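DNA polymerase III beta subunit (Streptococcus pyogenes, PDB 2AVT) is a sliding clamp of DNA replication that probably encircles DNA and tethers the replicative polymerase to its template. Local coordinates at residues Asn7-Leu10 / Phe11-Leu15; Ala79-Phe82 / Ile83-Ser87; Val202-Ser205 / Lys206-Arg209; Arg277-Leu280 / Ile281-Thr285; Ser328-Pro331 / Thr332-Ile335. All blocks are in the same frame, centred on the assembly; numbering follows the deposited sequence.

Interaction 1 of 5, residues Asn7-Leu10 / Phe11-Leu15; sequences NRTL and FIHAL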
loop_
_atom_site.group_PDB
_atom_site.type_symbol
_atom_site.label_atom_id
_atom_site.label_comp_id
_atom_site.label_asym_id
_atom_site.label_seq_id
_atom_site.Cartn_x
_atom_site.Cartn_y
_atom_site.Cartn_z
ATOM N N ASN A 7 2.564 -6.252 -28.700
ATOM C CA ASN A 7 3.433 -5.332 -27.983
ATOM C C ASN A 7 3.174 -5.597 -26.493
ATOM O O ASN A 7 2.018 -5.635 -26.063
ATOM C CB ASN A 7 3.063 -3.893 -28.354
ATOM C CG ASN A 7 3.781 -2.865 -27.509
ATOM O OD1 ASN A 7 3.463 -2.681 -26.338
ATOM N ND2 ASN A 7 4.763 -2.190 -28.102
ATOM N N ARG A 8 4.244 -5.781 -25.718
ATOM C CA ARG A 8 4.138 -6.082 -24.284
ATOM C C ARG A 8 3.380 -5.025 -23.475
ATOM O O ARG A 8 2.478 -5.348 -22.694
ATOM C CB ARG A 8 5.549 -6.277 -23.693
ATOM C CG ARG A 8 5.598 -6.802 -22.254
ATOM C CD ARG A 8 7.046 -6.778 -21.717
ATOM N NE ARG A 8 7.596 -5.426 -21.837
ATOM C CZ ARG A 8 8.879 -5.098 -21.703
ATOM N NH1 ARG A 8 9.792 -6.026 -21.431
ATOM N NH2 ARG A 8 9.250 -3.832 -21.870
ATOM N N THR A 9 3.755 -3.767 -23.643
ATOM C CA THR A 9 3.093 -2.689 -22.922
ATOM C C THR A 9 1.595 -2.630 -23.233
ATOM O O THR A 9 0.779 -2.455 -22.334
ATOM C CB THR A 9 3.762 -1.332 -23.232
ATOM O OG1 THR A 9 4.990 -1.243 -22.499
ATOM C CG2 THR A 9 2.860 -0.176 -22.839
ATOM N N LEU A 10 1.234 -2.792 -24.501
ATOM C CA LEU A 10 -0.177 -2.768 -24.894
ATOM C C LEU A 10 -0.939 -3.920 -24.217
ATOM O O LEU A 10 -2.016 -3.729 -23.651
ATOM C CB LEU A 10 -0.303 -2.916 -26.414
ATOM C CG LEU A 10 -1.708 -3.038 -27.025
ATOM C CD1 LEU A 10 -2.332 -1.657 -27.158
ATOM C CD2 LEU A 10 -1.612 -3.685 -28.400
ATOM N N PHE A 11 -0.365 -5.116 -24.296
ATOM C CA PHE A 11 -0.964 -6.317 -23.721
ATOM C C PHE A 11 -1.216 -6.148 -22.227
ATOM O O PHE A 11 -2.316 -6.421 -21.745
ATOM C CB PHE A 11 -0.039 -7.517 -23.971
ATOM C CG PHE A 11 -0.723 -8.857 -23.873
ATOM C CD1 PHE A 11 -2.102 -8.962 -23.926
ATOM C CD2 PHE A 11 0.025 -10.022 -23.775
ATOM C CE1 PHE A 11 -2.726 -10.200 -23.887
ATOM C CE2 PHE A 11 -0.591 -11.259 -23.739
ATOM C CZ PHE A 11 -1.975 -11.347 -23.796
ATOM N N ILE A 12 -0.197 -5.698 -21.502
ATOM C CA ILE A 12 -0.294 -5.499 -20.059
ATOM C C ILE A 12 -1.422 -4.538 -19.683
ATOM O O ILE A 12 -2.210 -4.829 -18.786
ATOM C CB ILE A 12 1.041 -4.968 -19.474
ATOM C CG1 ILE A 12 2.099 -6.076 -19.540
ATOM C CG2 ILE A 12 0.846 -4.514 -18.026
ATOM C CD1 ILE A 12 3.478 -5.639 -19.078
ATOM N N HIS A 13 -1.510 -3.403 -20.371
ATOM C CA HIS A 13 -2.567 -2.435 -20.066
ATOM C C HIS A 13 -3.955 -3.054 -20.199
ATOM O O HIS A 13 -4.788 -2.898 -19.312
ATOM C CB HIS A 13 -2.450 -1.207 -20.972
ATOM C CG HIS A 13 -1.303 -0.307 -20.618
ATOM N ND1 HIS A 13 -1.102 0.172 -19.339
ATOM C CD2 HIS A 13 -0.302 0.204 -21.372
ATOM C CE1 HIS A 13 -0.025 0.937 -19.322
ATOM N NE2 HIS A 13 0.479 0.973 -20.543
ATOM N N ALA A 14 -4.196 -3.767 -21.294
ATOM C CA ALA A 14 -5.489 -4.407 -21.523
ATOM C C ALA A 14 -5.772 -5.533 -20.517
ATOM O O ALA A 14 -6.916 -5.745 -20.122
ATOM C CB ALA A 14 -5.555 -4.961 -22.949
ATOM N N LEU A 15 -4.729 -6.260 -20.125
ATOM C CA LEU A 15 -4.870 -7.347 -19.163
ATOM C C LEU A 15 -5.249 -6.815 -17.789
ATOM O O LEU A 15 -6.129 -7.361 -17.129
ATOM C CB LEU A 15 -3.564 -8.149 -19.060
ATOM C CG LEU A 15 -3.270 -9.100 -20.222
ATOM C CD1 LEU A 15 -1.813 -9.603 -20.172
ATOM C CD2 LEU A 15 -4.251 -10.259 -20.158
#
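Thr9 and His13 lie side by side on the outward surface of helix 8-18, a worked example of how one helical turn can be loosely packed on one flank and firmly seated on the other. On the solvent flank the methyl CG2 of Thr9 rests 3.5 Å from NE2 of His13. The imidazole is folded back over the preceding turn because its CG stands anti to its own carbonyl carbon (chi1 -73°), and this brings His13 CD2 within 3.0 Å of Thr9 O, at an oblique approach. Between the two flanks Arg8 runs alongside Ile12, with Arg8 CG 4.0 Å from Ile12 CD1; Ile86 and Ser87 of helix 79-88 cover Ile12, and Arg8 gives NH1 to Leu89 O.

The inner flank is the buried one. The methyl CD1 of Leu15 sits over the centre of one face of the Phe11 ring, 3.7 Å above its plane, while Phe11 and Ala14 press on Ile58 of strand 52-59. Asn7 holds the start of the helix twice. As N-cap it accepts Leu10 N on OD1 at 2.9 Å, and its backbone O takes Phe11 N at 3.0 Å in a nearly straight bond. A neutral amide oxygen thus serves an N-H of the first turn, and its partial negative charge would be expected to complement the positive end of the helix dipole.

Interaction 2 of 5, residues Ala79-Phe82 / Ile83-Ser87; sequences ASFF and INIIS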
loop_
_atom_site.group_PDB
_atom_site.type_symbol
_atom_site.label_atom_id
_atom_site.label_comp_id
_atom_site.label_asym_id
_atom_site.label_seq_id
_atom_site.Cartn_x
_atom_site.Cartn_y
_atom_site.Cartn_z
ATOM N N ALA A 79 -5.477 -15.917 -14.365
ATOM C CA ALA A 79 -5.248 -14.489 -14.573
ATOM C C ALA A 79 -4.039 -13.816 -13.909
ATOM O O ALA A 79 -3.143 -13.334 -14.599
ATOM C CB ALA A 79 -6.504 -13.725 -14.222
ATOM N N SER A 80 -4.035 -13.734 -12.583
ATOM C CA SER A 80 -2.938 -13.085 -11.870
ATOM C C SER A 80 -1.587 -13.672 -12.244
ATOM O O SER A 80 -0.610 -12.951 -12.436
ATOM C CB SER A 80 -3.146 -13.199 -10.360
ATOM O OG SER A 80 -4.179 -12.329 -9.950
ATOM N N PHE A 81 -1.545 -14.990 -12.357
ATOM C CA PHE A 81 -0.320 -15.678 -12.711
ATOM C C PHE A 81 0.121 -15.318 -14.144
ATOM O O PHE A 81 1.286 -14.987 -14.388
ATOM C CB PHE A 81 -0.556 -17.181 -12.559
ATOM C CG PHE A 81 0.628 -18.026 -12.921
ATOM C CD1 PHE A 81 1.825 -17.899 -12.240
ATOM C CD2 PHE A 81 0.536 -18.960 -13.938
ATOM C CE1 PHE A 81 2.912 -18.689 -12.571
ATOM C CE2 PHE A 81 1.619 -19.749 -14.270
ATOM C CZ PHE A 81 2.808 -19.610 -13.582
ATOM N N PHE A 82 -0.815 -15.357 -15.084
ATOM C CA PHE A 82 -0.494 -15.053 -16.471
ATOM C C PHE A 82 0.023 -13.637 -16.634
ATOM O O PHE A 82 1.003 -13.397 -17.346
ATOM C CB PHE A 82 -1.728 -15.236 -17.356
ATOM C CG PHE A 82 -1.492 -14.885 -18.794
ATOM C CD1 PHE A 82 -0.529 -15.556 -19.533
ATOM C CD2 PHE A 82 -2.241 -13.894 -19.413
ATOM C CE1 PHE A 82 -0.323 -15.249 -20.874
ATOM C CE2 PHE A 82 -2.039 -13.582 -20.751
ATOM C CZ PHE A 82 -1.079 -14.262 -21.482
ATOM N N ILE A 83 -0.652 -12.696 -15.980
ATOM C CA ILE A 83 -0.271 -11.297 -16.046
ATOM C C ILE A 83 1.104 -11.038 -15.442
ATOM O O ILE A 83 1.869 -10.246 -15.990
ATOM C CB ILE A 83 -1.321 -10.408 -15.354
ATOM C CG1 ILE A 83 -2.644 -10.502 -16.116
ATOM C CG2 ILE A 83 -0.827 -8.989 -15.269
ATOM C CD1 ILE A 83 -3.797 -9.730 -15.450
ATOM N N ASN A 84 1.421 -11.678 -14.314
ATOM C CA ASN A 84 2.756 -11.500 -13.722
ATOM C C ASN A 84 3.823 -12.034 -14.697
ATOM O O ASN A 84 4.901 -11.461 -14.831
ATOM C CB ASN A 84 2.893 -12.247 -12.385
ATOM C CG ASN A 84 2.031 -11.651 -11.293
ATOM O OD1 ASN A 84 1.823 -10.440 -11.241
ATOM N ND2 ASN A 84 1.538 -12.498 -10.405
ATOM N N ILE A 85 3.524 -13.137 -15.367
ATOM C CA ILE A 85 4.476 -13.690 -16.330
ATOM C C ILE A 85 4.709 -12.711 -17.492
ATOM O O ILE A 85 5.857 -12.364 -17.801
ATOM C CB ILE A 85 3.992 -15.039 -16.864
ATOM C CG1 ILE A 85 4.256 -16.114 -15.809
ATOM C CG2 ILE A 85 4.721 -15.396 -18.158
ATOM C CD1 ILE A 85 3.390 -17.308 -15.955
ATOM N N ILE A 86 3.622 -12.242 -18.099
ATOM C CA ILE A 86 3.696 -11.302 -19.212
ATOM C C ILE A 86 4.460 -10.055 -18.799
ATOM O O ILE A 86 5.318 -9.568 -19.534
ATOM C CB ILE A 86 2.276 -10.890 -19.694
ATOM C CG1 ILE A 86 1.597 -12.086 -20.359
ATOM C CG2 ILE A 86 2.353 -9.689 -20.644
ATOM C CD1 ILE A 86 2.312 -12.595 -21.623
ATOM N N SER A 87 4.161 -9.547 -17.609
ATOM C CA SER A 87 4.827 -8.345 -17.119
ATOM C C SER A 87 6.308 -8.569 -16.842
ATOM O O SER A 87 7.066 -7.612 -16.738
ATOM C CB SER A 87 4.155 -7.840 -15.833
ATOM O OG SER A 87 2.761 -7.631 -16.024
#
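Ile83 O is gripped by two donors of a single residue: Ser87 N at 2.9 Å and Ser87 OG at 2.8 Å, which arrive from opposite faces of the carbonyl plane. The hydroxyl comes from well above that plane, so it supplements the helical bond without displacing it. One turn earlier Ser80 O receives Asn84 N at 3.0 Å, and the side-chain amide of Asn84 leans over the same oxygen without an angle suited to a bond.

Two phenylalanines show how neighbouring i to i+4 pairs repeat one theme. With CG anti to the backbone N (chi1 179° in Phe81), each ring stands out from the helix beside the residue four further on, which lies over one of its faces. The methyl CD1 of Ile85 settles over the Phe81 ring, 3.5 Å from its centroid and displaced toward CZ, as a CH-pi contact. Phe82 is treated likewise by a methylene: Ile86 CG1 stands 3.8 Å from the centroid of the Phe82 ring, again over a face.

These residues belong to helix 79-88 of the N-terminal clamp domain, which together with helix 8-18 packs against the domain's sheets. Phe82, Ile85 and Ile86 all reach Leu106 of strand 103-108, and Phe81 touches Leu115. Phe81 and Ile85 also border the second subunit: Phe81 and Asn84 pack on Leu280 of that chain, and Ile85 on its Ile281. Ile83 turns toward helix 8-18 instead, where its side chain meets Asn16.

Interaction 3 of 5, residues Val202-Ser205 / Lys206-Arg209; sequences VLPS and KSLR
Leu203, near the end of strand 199-204, reaches forward to Leu208 in the first turn of the helix that follows. Their methyls, Leu203 CD2 and Leu208 CD2, are 3.2 Å apart, tighter than normal carbon contact, so the exact placing of the two groups is doubtful, although Leu203 CD2 also lies 3.6 Å from Leu208 CG. Pro204 comes next, at the N-cap position. Its O is shared by weak bonds from Ser207 N, at 3.0 Å, and from Leu208 N. The proline ring also rests on Ser207, with Pro204 CB 3.6 Å from Ser207 OG; that hydroxyl is buried here and finds no polar partner in the model.

Ser205 then opens the helix. Its O takes Arg209 N at 3.2 Å, the regular helical bond of this junction, and CG of Arg209 lies beside the same oxygen. Standing between the backbone N and the carbonyl carbon (chi1 52°), Ser205 OG is turned back to bond Thr163 O and to meet a water at 3.0 Å. The same water accepts Lys206 N at 2.9 Å. Pro204 has no polar side chain, and the water takes an N-H of the first turn, a role consistent with that of a capping group. Such a direct strand-to-helix passage, from strand 199-204 into helix 205-214, belongs to the central domain of the beta-clamp fold.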
loop_
_atom_site.group_PDB
_atom_site.type_symbol
_atom_site.label_atom_id
_atom_site.label_comp_id
_atom_site.label_asym_id
_atom_site.label_seq_id
_atom_site.Cartn_x
_atom_site.Cartn_y
_atom_site.Cartn_z
ATOM N N VAL A 202 -31.277 -0.972 -9.901
ATOM C CA VAL A 202 -30.441 -0.779 -8.732
ATOM C C VAL A 202 -29.152 -1.509 -9.082
ATOM O O VAL A 202 -29.165 -2.708 -9.361
ATOM C CB VAL A 202 -31.076 -1.396 -7.472
ATOM C CG1 VAL A 202 -30.166 -1.179 -6.275
ATOM C CG2 VAL A 202 -32.447 -0.766 -7.220
ATOM N N LEU A 203 -28.047 -0.773 -9.090
ATOM C CA LEU A 203 -26.752 -1.337 -9.444
ATOM C C LEU A 203 -25.817 -1.370 -8.246
ATOM O O LEU A 203 -25.593 -0.344 -7.595
ATOM C CB LEU A 203 -26.117 -0.507 -10.563
ATOM C CG LEU A 203 -25.021 -1.220 -11.351
ATOM C CD1 LEU A 203 -25.628 -2.454 -12.002
ATOM C CD2 LEU A 203 -24.446 -0.309 -12.414
ATOM N N PRO A 204 -25.253 -2.552 -7.941
ATOM C CA PRO A 204 -24.333 -2.709 -6.808
ATOM C C PRO A 204 -23.288 -1.606 -6.882
ATOM O O PRO A 204 -22.664 -1.409 -7.925
ATOM C CB PRO A 204 -23.740 -4.102 -7.041
ATOM C CG PRO A 204 -24.840 -4.827 -7.713
ATOM C CD PRO A 204 -25.360 -3.807 -8.707
ATOM N N SER A 205 -23.104 -0.879 -5.788
ATOM C CA SER A 205 -22.159 0.224 -5.773
ATOM C C SER A 205 -20.731 -0.138 -6.152
ATOM O O SER A 205 -20.048 0.645 -6.818
ATOM C CB SER A 205 -22.172 0.907 -4.405
ATOM O OG SER A 205 -21.986 -0.038 -3.370
ATOM N N LYS A 206 -20.264 -1.309 -5.734
ATOM C CA LYS A 206 -18.898 -1.691 -6.062
ATOM C C LYS A 206 -18.743 -1.825 -7.566
ATOM O O LYS A 206 -17.713 -1.467 -8.126
ATOM C CB LYS A 206 -18.517 -3.014 -5.391
ATOM C CG LYS A 206 -17.033 -3.333 -5.530
ATOM C CD LYS A 206 -16.613 -4.496 -4.643
ATOM C CE LYS A 206 -15.100 -4.520 -4.471
ATOM N NZ LYS A 206 -14.602 -3.220 -3.920
ATOM N N SER A 207 -19.777 -2.339 -8.216
ATOM C CA SER A 207 -19.749 -2.520 -9.655
ATOM C C SER A 207 -19.587 -1.183 -10.379
ATOM O O SER A 207 -18.988 -1.120 -11.449
ATOM C CB SER A 207 -21.028 -3.222 -10.116
ATOM O OG SER A 207 -21.134 -4.508 -9.525
ATOM N N LEU A 208 -20.115 -0.114 -9.789
ATOM C CA LEU A 208 -20.016 1.208 -10.393
ATOM C C LEU A 208 -18.614 1.780 -10.226
ATOM O O LEU A 208 -18.097 2.445 -11.132
ATOM C CB LEU A 208 -21.060 2.151 -9.781
ATOM C CG LEU A 208 -22.469 1.899 -10.320
ATOM C CD1 LEU A 208 -23.476 2.796 -9.622
ATOM C CD2 LEU A 208 -22.472 2.150 -11.820
ATOM N N ARG A 209 -17.999 1.526 -9.074
ATOM C CA ARG A 209 -16.638 2.006 -8.841
ATOM C C ARG A 209 -15.712 1.384 -9.889
ATOM O O ARG A 209 -14.776 2.025 -10.365
ATOM C CB ARG A 209 -16.155 1.620 -7.442
ATOM C CG ARG A 209 -17.016 2.179 -6.317
ATOM C CD ARG A 209 -16.176 2.913 -5.280
ATOM N NE ARG A 209 -16.033 2.172 -4.028
ATOM C CZ ARG A 209 -15.296 1.073 -3.869
ATOM N NH1 ARG A 209 -14.615 0.562 -4.889
ATOM N NH2 ARG A 209 -15.236 0.488 -2.678
HETATM O O HOH W 1 -21.673 -2.960 -3.772
#

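Interaction 4 of 5, residues Arg277-Leu280 / Ile281-Thr285; sequences RAFL and ISNAT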
loop_
_atom_site.group_PDB
_atom_site.type_symbol
_atom_site.label_atom_id
_atom_site.label_comp_id
_atom_site.label_asym_id
_atom_site.label_seq_id
_atom_site.Cartn_x
_atom_site.Cartn_y
_atom_site.Cartn_z
ATOM N N ARG A 277 -10.789 16.292 12.173
ATOM C CA ARG A 277 -10.236 16.366 13.520
ATOM C C ARG A 277 -11.294 15.906 14.512
ATOM O O ARG A 277 -10.989 15.243 15.505
ATOM C CB ARG A 277 -9.841 17.792 13.877
ATOM C CG ARG A 277 -8.771 18.393 13.020
ATOM C CD ARG A 277 -8.415 19.765 13.550
ATOM N NE ARG A 277 -7.682 20.534 12.557
ATOM C CZ ARG A 277 -8.238 21.094 11.490
ATOM N NH1 ARG A 277 -9.540 20.984 11.284
ATOM N NH2 ARG A 277 -7.484 21.737 10.613
ATOM N N ALA A 278 -12.539 16.278 14.242
ATOM C CA ALA A 278 -13.645 15.906 15.106
ATOM C C ALA A 278 -13.765 14.391 15.144
ATOM O O ALA A 278 -14.085 13.810 16.180
ATOM C CB ALA A 278 -14.942 16.522 14.593
ATOM N N PHE A 279 -13.499 13.756 14.007
ATOM C CA PHE A 279 -13.580 12.307 13.905
ATOM C C PHE A 279 -12.491 11.619 14.725
ATOM O O PHE A 279 -12.731 10.578 15.331
ATOM C CB PHE A 279 -13.473 11.869 12.442
ATOM C CG PHE A 279 -13.589 10.384 12.246
ATOM C CD1 PHE A 279 -14.731 9.709 12.644
ATOM C CD2 PHE A 279 -12.554 9.664 11.675
ATOM C CE1 PHE A 279 -14.840 8.339 12.477
ATOM C CE2 PHE A 279 -12.653 8.297 11.502
ATOM C CZ PHE A 279 -13.798 7.630 11.903
ATOM N N LEU A 280 -11.296 12.202 14.746
ATOM C CA LEU A 280 -10.187 11.619 15.498
ATOM C C LEU A 280 -10.487 11.461 16.986
ATOM O O LEU A 280 -9.804 10.707 17.684
ATOM C CB LEU A 280 -8.916 12.458 15.320
ATOM C CG LEU A 280 -8.260 12.357 13.940
ATOM C CD1 LEU A 280 -7.036 13.257 13.879
ATOM C CD2 LEU A 280 -7.881 10.907 13.659
ATOM N N ILE A 281 -11.507 12.161 17.474
ATOM C CA ILE A 281 -11.861 12.068 18.884
ATOM C C ILE A 281 -13.179 11.329 19.078
ATOM O O ILE A 281 -13.306 10.489 19.973
ATOM C CB ILE A 281 -11.973 13.465 19.522
ATOM C CG1 ILE A 281 -10.658 14.223 19.336
ATOM C CG2 ILE A 281 -12.321 13.340 20.997
ATOM C CD1 ILE A 281 -9.443 13.487 19.844
ATOM N N SER A 282 -14.153 11.634 18.229
ATOM C CA SER A 282 -15.460 11.001 18.319
ATOM C C SER A 282 -15.357 9.519 17.981
ATOM O O SER A 282 -16.173 8.708 18.430
ATOM C CB SER A 282 -16.444 11.672 17.352
ATOM O OG SER A 282 -16.163 11.326 16.005
ATOM N N ASN A 283 -14.352 9.168 17.186
ATOM C CA ASN A 283 -14.159 7.784 16.778
ATOM C C ASN A 283 -13.748 6.915 17.966
ATOM O O ASN A 283 -13.949 5.698 17.956
ATOM C CB ASN A 283 -13.104 7.705 15.668
ATOM C CG ASN A 283 -13.091 6.360 14.973
ATOM O OD1 ASN A 283 -14.127 5.874 14.520
ATOM N ND2 ASN A 283 -11.917 5.755 14.880
ATOM N N ALA A 284 -13.181 7.550 18.990
ATOM C CA ALA A 284 -12.754 6.835 20.185
ATOM C C ALA A 284 -13.962 6.165 20.816
ATOM O O ALA A 284 -13.908 4.999 21.211
ATOM C CB ALA A 284 -12.111 7.799 21.176
ATOM N N THR A 285 -15.058 6.912 20.897
ATOM C CA THR A 285 -16.297 6.410 21.479
ATOM C C THR A 285 -17.261 5.925 20.403
ATOM O O THR A 285 -17.657 6.688 19.522
ATOM C CB THR A 285 -17.002 7.501 22.303
ATOM O OG1 THR A 285 -16.203 7.825 23.448
ATOM C CG2 THR A 285 -18.379 7.025 22.751
#
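Toward its C-terminal end helix 268-282 keeps regular spacing in two bonds, Ser282 N to Ala278 O at 3.0 Å and Asn283 N to Phe279 O at 2.8 Å, but between Arg277 and Ile281 it opens. There Ile281 N, with phi drawn out to -110°, lies 3.7 Å from Arg277 O and makes instead a weak bond to Ala278 O.

Among the side chains, Phe279 and Asn283 carry the contact. Asn283 CB stands over one face of the Phe279 ring, 3.9 Å from the centroid, in a CH-pi contact displaced toward the rim. Beyond it the carboxamide continues across the outer end of the ring, and Asn283 OD1 comes within 3.2 Å of Phe279 CZ. Ring and amide planes are inclined by 38°, so the two groups are not stacked flat. With CG anti to the backbone N, both side chains project beside their carbonyl carbons, and the ring thereby trails toward the following turn.

In the C-terminal clamp domain this is the helix that meets the neighbouring subunit of the dimer. Leu280 packs on Ile85 of the second subunit, Ile281 on its Phe81, and Arg277 on its Pro90. Within its own chain Ile281 also packs on Val303 of strand 298-305, and its O accepts a bond from Ser305 OG. Phe279 lies on the side of helix 331-339, touching Thr332 and Ile335. The methyl CD1 of Ile281 bends back to 3.5 Å from Leu280 O.

Interaction 5 of 5, residues Ser328-Pro331 / Thr332-Ile335; sequences SFNP and TYLI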
loop_
_atom_site.group_PDB
_atom_site.type_symbol
_atom_site.label_atom_id
_atom_site.label_comp_id
_atom_site.label_asym_id
_atom_site.label_seq_id
_atom_site.Cartn_x
_atom_site.Cartn_y
_atom_site.Cartn_z
ATOM N N SER A 328 -26.292 17.519 16.402
ATOM C CA SER A 328 -25.288 16.472 16.562
ATOM C C SER A 328 -25.459 15.395 15.502
ATOM O O SER A 328 -26.569 14.932 15.248
ATOM C CB SER A 328 -25.404 15.838 17.954
ATOM O OG SER A 328 -25.012 16.748 18.966
ATOM N N PHE A 329 -24.348 14.973 14.914
ATOM C CA PHE A 329 -24.386 13.968 13.865
ATOM C C PHE A 329 -23.050 13.223 13.788
ATOM O O PHE A 329 -22.036 13.690 14.302
ATOM C CB PHE A 329 -24.663 14.670 12.535
ATOM C CG PHE A 329 -23.699 15.792 12.240
ATOM C CD1 PHE A 329 -22.502 15.546 11.586
ATOM C CD2 PHE A 329 -23.972 17.084 12.653
ATOM C CE1 PHE A 329 -21.591 16.569 11.352
ATOM C CE2 PHE A 329 -23.066 18.109 12.422
ATOM C CZ PHE A 329 -21.874 17.848 11.769
ATOM N N ASN A 330 -23.049 12.062 13.146
ATOM C CA ASN A 330 -21.819 11.297 12.999
ATOM C C ASN A 330 -20.953 11.977 11.937
ATOM O O ASN A 330 -21.286 11.962 10.760
ATOM C CB ASN A 330 -22.138 9.862 12.581
ATOM C CG ASN A 330 -20.890 9.043 12.315
ATOM O OD1 ASN A 330 -20.197 9.257 11.323
ATOM N ND2 ASN A 330 -20.589 8.107 13.213
ATOM N N PRO A 331 -19.823 12.572 12.346
ATOM C CA PRO A 331 -18.871 13.279 11.476
ATOM C C PRO A 331 -18.445 12.570 10.177
ATOM O O PRO A 331 -18.354 13.210 9.125
ATOM C CB PRO A 331 -17.684 13.536 12.400
ATOM C CG PRO A 331 -18.306 13.620 13.750
ATOM C CD PRO A 331 -19.315 12.501 13.726
ATOM N N THR A 332 -18.170 11.268 10.247
ATOM C CA THR A 332 -17.754 10.512 9.061
ATOM C C THR A 332 -18.693 10.753 7.881
ATOM O O THR A 332 -18.262 10.828 6.734
ATOM C CB THR A 332 -17.723 8.997 9.329
ATOM O OG1 THR A 332 -16.738 8.710 10.327
ATOM C CG2 THR A 332 -17.371 8.240 8.057
ATOM N N TYR A 333 -19.980 10.876 8.181
ATOM C CA TYR A 333 -20.994 11.112 7.168
ATOM C C TYR A 333 -20.790 12.459 6.472
ATOM O O TYR A 333 -20.876 12.556 5.249
ATOM C CB TYR A 333 -22.373 11.049 7.817
ATOM C CG TYR A 333 -22.750 9.666 8.306
ATOM C CD1 TYR A 333 -21.953 8.564 8.019
ATOM C CD2 TYR A 333 -23.935 9.453 8.997
ATOM C CE1 TYR A 333 -22.330 7.292 8.400
ATOM C CE2 TYR A 333 -24.319 8.186 9.381
ATOM C CZ TYR A 333 -23.516 7.108 9.077
ATOM O OH TYR A 333 -23.922 5.842 9.429
ATOM N N LEU A 334 -20.511 13.495 7.258
ATOM C CA LEU A 334 -20.288 14.822 6.706
ATOM C C LEU A 334 -18.981 14.837 5.925
ATOM O O LEU A 334 -18.898 15.414 4.834
ATOM C CB LEU A 334 -20.235 15.865 7.825
ATOM C CG LEU A 334 -20.008 17.309 7.365
ATOM C CD1 LEU A 334 -21.022 17.672 6.272
ATOM C CD2 LEU A 334 -20.141 18.246 8.548
ATOM N N ILE A 335 -17.958 14.197 6.487
ATOM C CA ILE A 335 -16.656 14.125 5.840
ATOM C C ILE A 335 -16.796 13.541 4.437
ATOM O O ILE A 335 -16.304 14.109 3.467
ATOM C CB ILE A 335 -15.672 13.264 6.675
ATOM C CG1 ILE A 335 -15.438 13.934 8.036
ATOM C CG2 ILE A 335 -14.348 13.099 5.926
ATOM C CD1 ILE A 335 -14.467 13.201 8.939
#
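A strand-to-helix junction joins strand 325-329 of the C-terminal clamp domain to helix 331-339, and Asn330 is the residue on which the chain turns. Its backbone O accepts Tyr333 N at 3.1 Å, from a donor 39° out of the carbonyl plane. Its side chain then lies across one face of the Tyr333 ring: Asn330 CB is 4.3 Å from the ring centroid in a CH-pi contact, and Asn330 OD1 stands over the same ring nearer its rim. With CG anti to the backbone N (chi1 176°), Asn330 also runs beside Thr332, OD1 coming within 3.2 Å of Thr332 CB. Beyond the junction the tyrosine reaches Asp181 and His183.

Pro331, which has no N-H to leave without an acceptor, enters the helix easily, and its O holds Ile335 N at 2.8 Å in an almost straight bond. Ile335 CG1 folds back to 3.2 Å from the same oxygen. Ahead of the turn Phe329 points its ring the other way, into the domain interior, where Phe329 CE1 meets Leu334 CD2 at 3.6 Å. That ring also meets the ring of Phe357, so strand, helix and a second strand converge on it. Strand 325-329 thus runs through Asn330 straight into helix 331-339, a strand-to-helix passage of the C-terminal domain of the beta-clamp fold.

In the fold
From the N terminus the five contacts follow one another in series; none nests in or crosses another, and each closes only a helical turn or a strand-to-helix junction. Interactions 1 and 2 lie on the two helices of the N-terminal domain, their centres about 11 Å apart, and touch directly, with Phe11 against Phe82 and Ile12 against Ile86. Interactions 4 and 5 pair the helices of the C-terminal domain in the same manner. Interaction 3 stands alone in the central domain, its nearest atoms about 13 Å from those of interaction 5. Segments 79-87 and 277-285 are far apart in one chain, yet each meets the other's counterpart on the second subunit, joining the dimer.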